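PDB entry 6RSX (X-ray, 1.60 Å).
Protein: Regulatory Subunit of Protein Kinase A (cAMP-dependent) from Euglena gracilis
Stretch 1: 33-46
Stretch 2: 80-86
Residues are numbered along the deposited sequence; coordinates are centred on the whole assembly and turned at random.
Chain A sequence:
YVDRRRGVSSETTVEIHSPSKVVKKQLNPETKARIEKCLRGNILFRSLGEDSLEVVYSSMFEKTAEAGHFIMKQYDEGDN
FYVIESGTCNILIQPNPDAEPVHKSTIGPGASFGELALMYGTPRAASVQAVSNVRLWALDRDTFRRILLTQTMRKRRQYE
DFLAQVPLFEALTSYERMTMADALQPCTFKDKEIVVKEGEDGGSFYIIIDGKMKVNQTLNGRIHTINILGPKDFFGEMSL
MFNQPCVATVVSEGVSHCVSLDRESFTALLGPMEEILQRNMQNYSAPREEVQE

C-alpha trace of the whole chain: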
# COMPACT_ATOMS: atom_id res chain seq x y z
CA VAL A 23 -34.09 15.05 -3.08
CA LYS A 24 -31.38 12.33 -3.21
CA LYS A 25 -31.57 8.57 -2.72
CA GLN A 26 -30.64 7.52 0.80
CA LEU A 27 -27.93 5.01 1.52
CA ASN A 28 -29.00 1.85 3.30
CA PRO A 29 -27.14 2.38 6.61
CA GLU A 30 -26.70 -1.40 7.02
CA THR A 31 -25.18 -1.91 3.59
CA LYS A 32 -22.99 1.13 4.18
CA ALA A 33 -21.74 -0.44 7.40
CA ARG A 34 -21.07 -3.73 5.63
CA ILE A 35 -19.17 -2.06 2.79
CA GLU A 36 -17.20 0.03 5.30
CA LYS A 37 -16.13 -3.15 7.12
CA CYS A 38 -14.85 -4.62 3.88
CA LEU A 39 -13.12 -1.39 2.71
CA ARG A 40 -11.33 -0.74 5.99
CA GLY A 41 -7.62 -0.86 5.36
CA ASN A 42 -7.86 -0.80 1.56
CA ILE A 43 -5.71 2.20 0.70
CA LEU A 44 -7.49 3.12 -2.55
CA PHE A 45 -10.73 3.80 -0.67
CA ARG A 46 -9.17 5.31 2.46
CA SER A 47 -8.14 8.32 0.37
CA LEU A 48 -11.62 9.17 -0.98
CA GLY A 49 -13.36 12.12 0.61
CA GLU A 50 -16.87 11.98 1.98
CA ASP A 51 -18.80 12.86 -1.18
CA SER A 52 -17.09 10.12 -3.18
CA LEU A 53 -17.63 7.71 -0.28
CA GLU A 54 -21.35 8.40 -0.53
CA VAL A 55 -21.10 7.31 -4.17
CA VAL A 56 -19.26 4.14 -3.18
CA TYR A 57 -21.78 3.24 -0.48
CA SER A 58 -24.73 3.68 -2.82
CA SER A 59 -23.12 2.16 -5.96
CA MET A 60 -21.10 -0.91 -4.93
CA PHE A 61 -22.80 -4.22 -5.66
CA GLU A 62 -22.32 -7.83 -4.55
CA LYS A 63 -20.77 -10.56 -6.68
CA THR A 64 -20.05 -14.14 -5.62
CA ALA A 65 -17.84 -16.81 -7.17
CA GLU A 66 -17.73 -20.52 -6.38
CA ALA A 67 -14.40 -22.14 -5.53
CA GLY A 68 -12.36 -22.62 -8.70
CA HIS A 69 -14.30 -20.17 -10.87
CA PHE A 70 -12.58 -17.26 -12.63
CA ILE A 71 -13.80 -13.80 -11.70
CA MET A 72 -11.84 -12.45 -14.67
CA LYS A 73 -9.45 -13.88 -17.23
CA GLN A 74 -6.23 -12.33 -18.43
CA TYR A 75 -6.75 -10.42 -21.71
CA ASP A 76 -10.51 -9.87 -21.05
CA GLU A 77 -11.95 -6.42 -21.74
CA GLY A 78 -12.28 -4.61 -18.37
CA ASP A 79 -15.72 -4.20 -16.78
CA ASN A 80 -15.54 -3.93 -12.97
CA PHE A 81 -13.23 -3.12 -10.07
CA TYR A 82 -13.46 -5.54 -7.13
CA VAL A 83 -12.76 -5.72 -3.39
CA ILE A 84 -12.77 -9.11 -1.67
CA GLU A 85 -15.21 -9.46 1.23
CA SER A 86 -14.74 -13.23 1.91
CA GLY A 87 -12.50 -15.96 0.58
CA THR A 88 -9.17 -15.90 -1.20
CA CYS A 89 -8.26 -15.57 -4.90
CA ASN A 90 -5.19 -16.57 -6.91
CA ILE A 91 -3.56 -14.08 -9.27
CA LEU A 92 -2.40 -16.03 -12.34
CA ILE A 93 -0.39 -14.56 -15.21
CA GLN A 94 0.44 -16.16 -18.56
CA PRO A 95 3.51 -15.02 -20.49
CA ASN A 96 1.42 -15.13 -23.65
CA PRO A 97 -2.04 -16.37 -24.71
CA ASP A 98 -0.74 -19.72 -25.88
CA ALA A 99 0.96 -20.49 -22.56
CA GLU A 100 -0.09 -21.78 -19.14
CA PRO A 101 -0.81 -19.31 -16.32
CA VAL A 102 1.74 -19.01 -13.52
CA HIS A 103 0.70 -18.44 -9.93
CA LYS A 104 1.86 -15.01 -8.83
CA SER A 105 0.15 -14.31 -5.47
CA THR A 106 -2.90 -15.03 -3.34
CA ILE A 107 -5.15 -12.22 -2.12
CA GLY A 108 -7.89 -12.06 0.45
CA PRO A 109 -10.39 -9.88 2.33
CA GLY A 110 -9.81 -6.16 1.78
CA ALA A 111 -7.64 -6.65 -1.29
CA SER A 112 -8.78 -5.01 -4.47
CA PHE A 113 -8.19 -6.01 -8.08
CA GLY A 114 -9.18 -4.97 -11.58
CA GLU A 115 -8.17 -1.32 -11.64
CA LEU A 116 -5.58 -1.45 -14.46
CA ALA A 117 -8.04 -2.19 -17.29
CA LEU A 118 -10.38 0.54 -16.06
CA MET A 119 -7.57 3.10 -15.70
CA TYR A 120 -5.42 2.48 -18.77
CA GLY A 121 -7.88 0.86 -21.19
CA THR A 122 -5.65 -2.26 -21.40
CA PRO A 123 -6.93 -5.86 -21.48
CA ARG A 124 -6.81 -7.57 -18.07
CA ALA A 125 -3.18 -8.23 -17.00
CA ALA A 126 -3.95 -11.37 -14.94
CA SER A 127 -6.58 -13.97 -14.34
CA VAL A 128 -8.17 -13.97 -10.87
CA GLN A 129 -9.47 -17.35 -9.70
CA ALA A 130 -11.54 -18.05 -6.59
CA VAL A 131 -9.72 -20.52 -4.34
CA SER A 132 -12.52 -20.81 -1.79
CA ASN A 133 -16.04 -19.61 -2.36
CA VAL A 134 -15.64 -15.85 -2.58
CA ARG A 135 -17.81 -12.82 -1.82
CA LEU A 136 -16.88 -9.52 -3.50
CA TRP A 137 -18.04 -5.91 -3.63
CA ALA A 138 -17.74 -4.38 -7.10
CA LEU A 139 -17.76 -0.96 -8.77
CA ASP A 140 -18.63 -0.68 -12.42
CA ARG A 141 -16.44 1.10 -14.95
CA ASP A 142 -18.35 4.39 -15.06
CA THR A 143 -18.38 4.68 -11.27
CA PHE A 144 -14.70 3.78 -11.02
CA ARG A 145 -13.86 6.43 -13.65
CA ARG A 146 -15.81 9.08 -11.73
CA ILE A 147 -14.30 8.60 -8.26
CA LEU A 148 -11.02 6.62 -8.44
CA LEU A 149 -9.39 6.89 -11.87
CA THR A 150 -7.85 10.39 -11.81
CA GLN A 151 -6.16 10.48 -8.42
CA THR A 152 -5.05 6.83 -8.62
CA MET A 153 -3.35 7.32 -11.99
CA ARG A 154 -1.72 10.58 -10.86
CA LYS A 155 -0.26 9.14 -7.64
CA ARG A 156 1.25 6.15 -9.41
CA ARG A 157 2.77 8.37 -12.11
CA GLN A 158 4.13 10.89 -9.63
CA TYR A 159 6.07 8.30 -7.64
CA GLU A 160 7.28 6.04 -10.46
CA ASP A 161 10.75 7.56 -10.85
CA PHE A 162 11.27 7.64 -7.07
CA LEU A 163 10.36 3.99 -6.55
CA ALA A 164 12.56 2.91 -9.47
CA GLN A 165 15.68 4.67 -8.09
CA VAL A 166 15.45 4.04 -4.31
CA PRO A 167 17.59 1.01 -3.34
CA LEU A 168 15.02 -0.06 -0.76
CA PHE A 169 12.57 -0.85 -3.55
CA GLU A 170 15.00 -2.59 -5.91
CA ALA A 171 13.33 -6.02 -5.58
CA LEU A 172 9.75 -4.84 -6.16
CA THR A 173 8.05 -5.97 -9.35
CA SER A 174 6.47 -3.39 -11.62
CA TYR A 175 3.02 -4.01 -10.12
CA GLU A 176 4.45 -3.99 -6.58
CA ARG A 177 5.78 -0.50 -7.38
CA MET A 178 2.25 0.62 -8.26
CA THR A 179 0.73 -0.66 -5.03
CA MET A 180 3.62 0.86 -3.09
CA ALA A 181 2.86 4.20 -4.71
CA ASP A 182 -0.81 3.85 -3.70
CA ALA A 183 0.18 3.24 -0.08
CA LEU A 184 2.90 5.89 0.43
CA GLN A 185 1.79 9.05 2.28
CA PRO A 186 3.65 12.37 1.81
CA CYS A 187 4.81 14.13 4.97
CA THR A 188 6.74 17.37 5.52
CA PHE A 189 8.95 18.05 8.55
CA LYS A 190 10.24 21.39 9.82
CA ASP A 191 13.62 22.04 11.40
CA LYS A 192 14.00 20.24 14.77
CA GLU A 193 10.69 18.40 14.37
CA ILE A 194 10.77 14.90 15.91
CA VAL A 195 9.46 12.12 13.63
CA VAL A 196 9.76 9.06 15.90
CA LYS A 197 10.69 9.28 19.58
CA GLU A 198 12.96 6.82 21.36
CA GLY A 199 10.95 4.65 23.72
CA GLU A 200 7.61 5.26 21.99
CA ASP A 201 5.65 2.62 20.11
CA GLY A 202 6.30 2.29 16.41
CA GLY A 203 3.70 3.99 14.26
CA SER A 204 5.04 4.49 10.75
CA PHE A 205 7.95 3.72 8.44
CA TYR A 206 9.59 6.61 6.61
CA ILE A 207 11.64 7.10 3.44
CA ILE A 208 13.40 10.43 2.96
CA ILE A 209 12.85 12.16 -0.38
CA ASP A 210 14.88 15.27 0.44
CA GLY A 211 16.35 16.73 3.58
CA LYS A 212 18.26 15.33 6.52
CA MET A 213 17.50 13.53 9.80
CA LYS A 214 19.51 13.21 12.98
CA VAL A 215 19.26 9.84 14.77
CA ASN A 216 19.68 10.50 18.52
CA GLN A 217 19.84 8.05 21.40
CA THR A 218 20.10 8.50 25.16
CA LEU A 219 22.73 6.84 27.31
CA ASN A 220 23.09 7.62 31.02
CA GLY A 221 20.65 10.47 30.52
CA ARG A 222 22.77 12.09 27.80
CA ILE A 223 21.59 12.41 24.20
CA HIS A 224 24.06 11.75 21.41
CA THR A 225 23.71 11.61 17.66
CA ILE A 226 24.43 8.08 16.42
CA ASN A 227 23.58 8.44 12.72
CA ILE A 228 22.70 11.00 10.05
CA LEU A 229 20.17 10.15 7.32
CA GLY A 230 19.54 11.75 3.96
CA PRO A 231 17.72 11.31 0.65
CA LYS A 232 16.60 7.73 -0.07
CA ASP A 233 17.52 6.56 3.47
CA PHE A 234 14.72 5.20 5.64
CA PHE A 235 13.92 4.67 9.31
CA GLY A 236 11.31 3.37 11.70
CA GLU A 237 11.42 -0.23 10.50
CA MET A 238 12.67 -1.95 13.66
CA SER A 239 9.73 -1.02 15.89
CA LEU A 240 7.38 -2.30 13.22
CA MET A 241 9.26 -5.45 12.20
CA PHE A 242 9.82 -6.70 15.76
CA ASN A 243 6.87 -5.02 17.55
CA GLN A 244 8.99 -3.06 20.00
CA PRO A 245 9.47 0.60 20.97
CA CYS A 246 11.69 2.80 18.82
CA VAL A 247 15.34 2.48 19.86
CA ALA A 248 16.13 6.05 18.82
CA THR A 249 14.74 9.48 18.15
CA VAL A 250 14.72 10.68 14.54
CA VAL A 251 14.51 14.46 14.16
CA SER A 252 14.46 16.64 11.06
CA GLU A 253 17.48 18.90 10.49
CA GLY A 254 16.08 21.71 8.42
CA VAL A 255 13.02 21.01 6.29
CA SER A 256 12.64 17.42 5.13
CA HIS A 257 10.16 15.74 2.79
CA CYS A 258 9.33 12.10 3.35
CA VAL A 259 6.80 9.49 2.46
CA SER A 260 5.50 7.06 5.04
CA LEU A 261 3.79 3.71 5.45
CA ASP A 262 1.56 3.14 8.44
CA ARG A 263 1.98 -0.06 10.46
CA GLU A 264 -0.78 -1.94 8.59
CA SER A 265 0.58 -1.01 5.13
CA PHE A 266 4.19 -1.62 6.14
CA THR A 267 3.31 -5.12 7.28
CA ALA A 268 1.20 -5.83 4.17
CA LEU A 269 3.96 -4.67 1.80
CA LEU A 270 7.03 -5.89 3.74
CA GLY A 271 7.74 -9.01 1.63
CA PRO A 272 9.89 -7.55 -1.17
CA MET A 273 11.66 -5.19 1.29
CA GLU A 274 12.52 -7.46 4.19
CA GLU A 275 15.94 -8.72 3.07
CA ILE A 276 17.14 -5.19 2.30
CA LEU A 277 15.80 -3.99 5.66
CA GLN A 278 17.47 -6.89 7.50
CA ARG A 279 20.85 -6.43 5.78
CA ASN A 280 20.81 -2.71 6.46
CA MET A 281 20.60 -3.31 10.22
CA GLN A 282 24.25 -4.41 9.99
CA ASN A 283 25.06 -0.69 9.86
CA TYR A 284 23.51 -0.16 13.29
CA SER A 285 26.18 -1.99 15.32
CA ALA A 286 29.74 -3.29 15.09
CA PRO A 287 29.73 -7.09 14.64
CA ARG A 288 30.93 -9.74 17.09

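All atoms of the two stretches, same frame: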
# COMPACT_ATOMS: atom_id res chain seq x y z
N ALA A 33 -22.60 0.09 6.35
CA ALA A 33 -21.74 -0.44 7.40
C ALA A 33 -20.98 -1.66 6.90
O ALA A 33 -19.77 -1.80 7.14
CB ALA A 33 -22.56 -0.78 8.65
N ARG A 34 -21.68 -2.53 6.19
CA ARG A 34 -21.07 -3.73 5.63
C ARG A 34 -19.97 -3.40 4.63
O ARG A 34 -18.88 -3.99 4.67
CB ARG A 34 -22.16 -4.56 4.98
CG ARG A 34 -21.67 -5.84 4.45
CD ARG A 34 -22.81 -6.75 4.01
NE ARG A 34 -22.28 -7.82 3.15
CZ ARG A 34 -22.99 -8.50 2.28
NH1 ARG A 34 -24.30 -8.23 2.12
NH2 ARG A 34 -22.41 -9.42 1.51
N ILE A 35 -20.22 -2.46 3.72
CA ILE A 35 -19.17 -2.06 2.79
C ILE A 35 -17.99 -1.45 3.54
O ILE A 35 -16.82 -1.79 3.27
CB ILE A 35 -19.75 -1.10 1.73
CG1 ILE A 35 -20.71 -1.88 0.85
CG2 ILE A 35 -18.63 -0.48 0.92
CD1 ILE A 35 -21.62 -0.97 -0.01
N GLU A 36 -18.27 -0.58 4.51
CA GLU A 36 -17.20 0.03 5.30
C GLU A 36 -16.32 -1.03 5.94
O GLU A 36 -15.09 -0.88 5.97
CB GLU A 36 -17.78 0.95 6.37
CG GLU A 36 -18.46 2.19 5.85
CD GLU A 36 -19.05 3.03 6.96
OE1 GLU A 36 -18.84 2.70 8.15
OE2 GLU A 36 -19.74 4.03 6.65
N LYS A 37 -16.92 -2.09 6.47
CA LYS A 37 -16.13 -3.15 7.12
C LYS A 37 -15.16 -3.78 6.14
O LYS A 37 -13.99 -4.03 6.45
CB LYS A 37 -17.06 -4.22 7.69
CG LYS A 37 -17.41 -4.07 9.17
CD LYS A 37 -18.75 -4.74 9.48
CE LYS A 37 -18.73 -6.23 9.16
NZ LYS A 37 -17.85 -7.05 10.06
N CYS A 38 -15.66 -4.04 4.93
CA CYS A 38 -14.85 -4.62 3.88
C CYS A 38 -13.74 -3.65 3.43
O CYS A 38 -12.59 -4.06 3.28
CB CYS A 38 -15.79 -5.03 2.74
SG CYS A 38 -14.99 -5.65 1.27
N LEU A 39 -14.06 -2.36 3.26
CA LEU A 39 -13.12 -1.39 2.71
C LEU A 39 -12.10 -0.88 3.72
O LEU A 39 -11.15 -0.20 3.33
CB LEU A 39 -13.87 -0.20 2.12
CG LEU A 39 -14.87 -0.53 1.00
CD1 LEU A 39 -15.36 0.76 0.40
CD2 LEU A 39 -14.29 -1.43 -0.11
N ARG A 40 -12.28 -1.19 5.00
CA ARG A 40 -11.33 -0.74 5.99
C ARG A 40 -9.96 -1.28 5.61
O ARG A 40 -9.81 -2.46 5.23
CB ARG A 40 -11.77 -1.20 7.39
CG ARG A 40 -11.02 -0.57 8.55
CD ARG A 40 -11.75 -0.87 9.85
NE ARG A 40 -13.18 -0.55 9.74
CZ ARG A 40 -14.08 -0.73 10.70
NH1 ARG A 40 -13.72 -1.22 11.88
NH2 ARG A 40 -15.36 -0.41 10.49
N GLY A 41 -8.97 -0.42 5.65
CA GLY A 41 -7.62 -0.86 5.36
C GLY A 41 -7.27 -0.95 3.89
O GLY A 41 -6.08 -1.09 3.57
N ASN A 42 -8.24 -0.88 2.96
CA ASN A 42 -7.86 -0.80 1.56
C ASN A 42 -7.43 0.63 1.24
O ASN A 42 -8.22 1.56 1.39
CB ASN A 42 -9.01 -1.25 0.65
CG ASN A 42 -8.64 -1.21 -0.81
OD1 ASN A 42 -8.52 -0.13 -1.37
ND2 ASN A 42 -8.46 -2.38 -1.45
N ILE A 43 -6.20 0.83 0.75
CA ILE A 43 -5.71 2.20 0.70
C ILE A 43 -6.40 3.00 -0.40
O ILE A 43 -6.56 4.21 -0.26
CB ILE A 43 -4.18 2.26 0.54
CG1 ILE A 43 -3.71 3.71 0.76
CG2 ILE A 43 -3.74 1.81 -0.81
CD1 ILE A 43 -3.92 4.23 2.20
N LEU A 44 -6.86 2.35 -1.48
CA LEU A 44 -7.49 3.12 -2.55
C LEU A 44 -8.76 3.81 -2.07
O LEU A 44 -9.06 4.92 -2.52
CB LEU A 44 -7.80 2.23 -3.75
CG LEU A 44 -6.56 1.70 -4.43
CD1 LEU A 44 -6.95 0.73 -5.52
CD2 LEU A 44 -5.71 2.85 -5.00
N PHE A 45 -9.50 3.19 -1.16
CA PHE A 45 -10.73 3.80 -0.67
C PHE A 45 -10.50 4.71 0.51
O PHE A 45 -11.25 5.67 0.70
CB PHE A 45 -11.76 2.73 -0.33
CG PHE A 45 -12.28 1.99 -1.52
CD1 PHE A 45 -11.64 0.85 -2.01
CD2 PHE A 45 -13.42 2.44 -2.19
CE1 PHE A 45 -12.12 0.18 -3.12
CE2 PHE A 45 -13.92 1.76 -3.28
CZ PHE A 45 -13.26 0.63 -3.76
N ARG A 46 -9.46 4.44 1.33
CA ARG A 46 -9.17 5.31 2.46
C ARG A 46 -8.97 6.75 2.03
O ARG A 46 -9.26 7.67 2.79
CB ARG A 46 -7.93 4.81 3.21
CG ARG A 46 -7.67 5.57 4.51
CD ARG A 46 -6.46 5.03 5.24
NE ARG A 46 -6.64 3.61 5.56
CZ ARG A 46 -5.65 2.80 5.88
NH1 ARG A 46 -4.40 3.26 5.92
NH2 ARG A 46 -5.89 1.53 6.17
N ASN A 80 -15.38 -4.37 -14.35
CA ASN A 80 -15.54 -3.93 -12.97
C ASN A 80 -14.22 -3.86 -12.21
O ASN A 80 -13.19 -4.39 -12.64
CB ASN A 80 -16.47 -4.89 -12.20
CG ASN A 80 -17.86 -5.01 -12.82
OD1 ASN A 80 -18.50 -4.02 -13.18
ND2 ASN A 80 -18.34 -6.25 -12.93
N PHE A 81 -14.26 -3.13 -11.10
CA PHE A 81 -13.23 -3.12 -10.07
C PHE A 81 -13.78 -3.82 -8.82
O PHE A 81 -14.94 -3.61 -8.46
CB PHE A 81 -12.83 -1.67 -9.79
CG PHE A 81 -11.87 -1.50 -8.65
CD1 PHE A 81 -10.56 -1.89 -8.78
CD2 PHE A 81 -12.25 -0.79 -7.55
CE1 PHE A 81 -9.62 -1.68 -7.71
CE2 PHE A 81 -11.34 -0.58 -6.50
CZ PHE A 81 -10.03 -0.99 -6.61
N TYR A 82 -12.95 -4.66 -8.18
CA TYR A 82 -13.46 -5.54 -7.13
C TYR A 82 -12.69 -5.36 -5.82
O TYR A 82 -11.48 -5.11 -5.83
CB TYR A 82 -13.34 -7.04 -7.52
CG TYR A 82 -14.16 -7.41 -8.75
CD1 TYR A 82 -15.50 -7.76 -8.61
CD2 TYR A 82 -13.58 -7.47 -10.02
CE1 TYR A 82 -16.27 -8.12 -9.71
CE2 TYR A 82 -14.34 -7.82 -11.13
CZ TYR A 82 -15.68 -8.17 -10.97
OH TYR A 82 -16.45 -8.54 -12.04
N VAL A 83 -13.40 -5.52 -4.71
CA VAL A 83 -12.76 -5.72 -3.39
C VAL A 83 -13.27 -7.03 -2.80
O VAL A 83 -14.47 -7.29 -2.78
CB VAL A 83 -13.04 -4.54 -2.42
CG1 VAL A 83 -12.25 -4.71 -1.08
CG2 VAL A 83 -12.70 -3.19 -3.05
N ILE A 84 -12.36 -7.84 -2.25
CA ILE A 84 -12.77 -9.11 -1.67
C ILE A 84 -13.41 -8.86 -0.30
O ILE A 84 -12.84 -8.18 0.56
CB ILE A 84 -11.55 -10.04 -1.52
CG1 ILE A 84 -10.98 -10.40 -2.91
CG2 ILE A 84 -12.00 -11.30 -0.77
CD1 ILE A 84 -9.68 -11.28 -2.86
N GLU A 85 -14.59 -9.45 -0.08
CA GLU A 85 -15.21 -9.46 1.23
C GLU A 85 -14.88 -10.76 1.98
O GLU A 85 -14.46 -10.70 3.14
CB GLU A 85 -16.74 -9.31 1.09
CG GLU A 85 -17.43 -9.23 2.47
CD GLU A 85 -18.94 -8.96 2.28
OE1 GLU A 85 -19.56 -9.60 1.40
OE2 GLU A 85 -19.46 -8.05 2.96
N SER A 86 -15.02 -11.91 1.32
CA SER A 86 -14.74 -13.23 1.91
C SER A 86 -13.99 -14.08 0.91
O SER A 86 -14.19 -13.96 -0.31
CB SER A 86 -16.01 -14.03 2.22
OG SER A 86 -17.04 -13.25 2.75
O HOH W 1 -18.31 -6.80 5.03

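The polar part of the contact is a salt bridge between Arg34 and Glu85. Arg34 NE donates to Glu85 OE2 at 2.8 Å, and Arg34 NH2 donates to Glu85 OE1 at 2.9 Å. Both bonds are nearly straight. The carboxylate meets the edge of the guanidinium, so NE and NH2 each reach a different carboxylate oxygen. Both CA-to-CB bonds point sideways; extended side chains bring the charged ends together. A water also bridges the two residues, donating to Arg34 O at 2.9 Å and to Glu85 OE2 at 2.7 Å.

Cys38 packs beside the corner that the chain turns at Glu85. Cys38 SG lies 3.4 Å from Ile84 O and 3.7 Å from Val83 CG1.

The other side-chain packing across the stretches is mainly apolar and largely buried. Along the strand, Phe81 and Val83 point toward stretch 1, while Tyr82 between them points away. Val83 CG2 lies 3.8 Å from Leu39 CD2 and 3.4 Å from Phe45 CE1, so it touches both helices. Phe81 CZ lies 3.7 Å from Leu44 CD1.

The Phe45 and Phe81 rings meet rim to rim, with centroids 5.9 Å apart and planes at 26°. Neither covers the other's face.

Within stretch 1, Asn42 caps the second helix: Asn42 OD1 accepts weak bonds from Leu44 N (3.0 Å) and Phe45 N (3.5 Å).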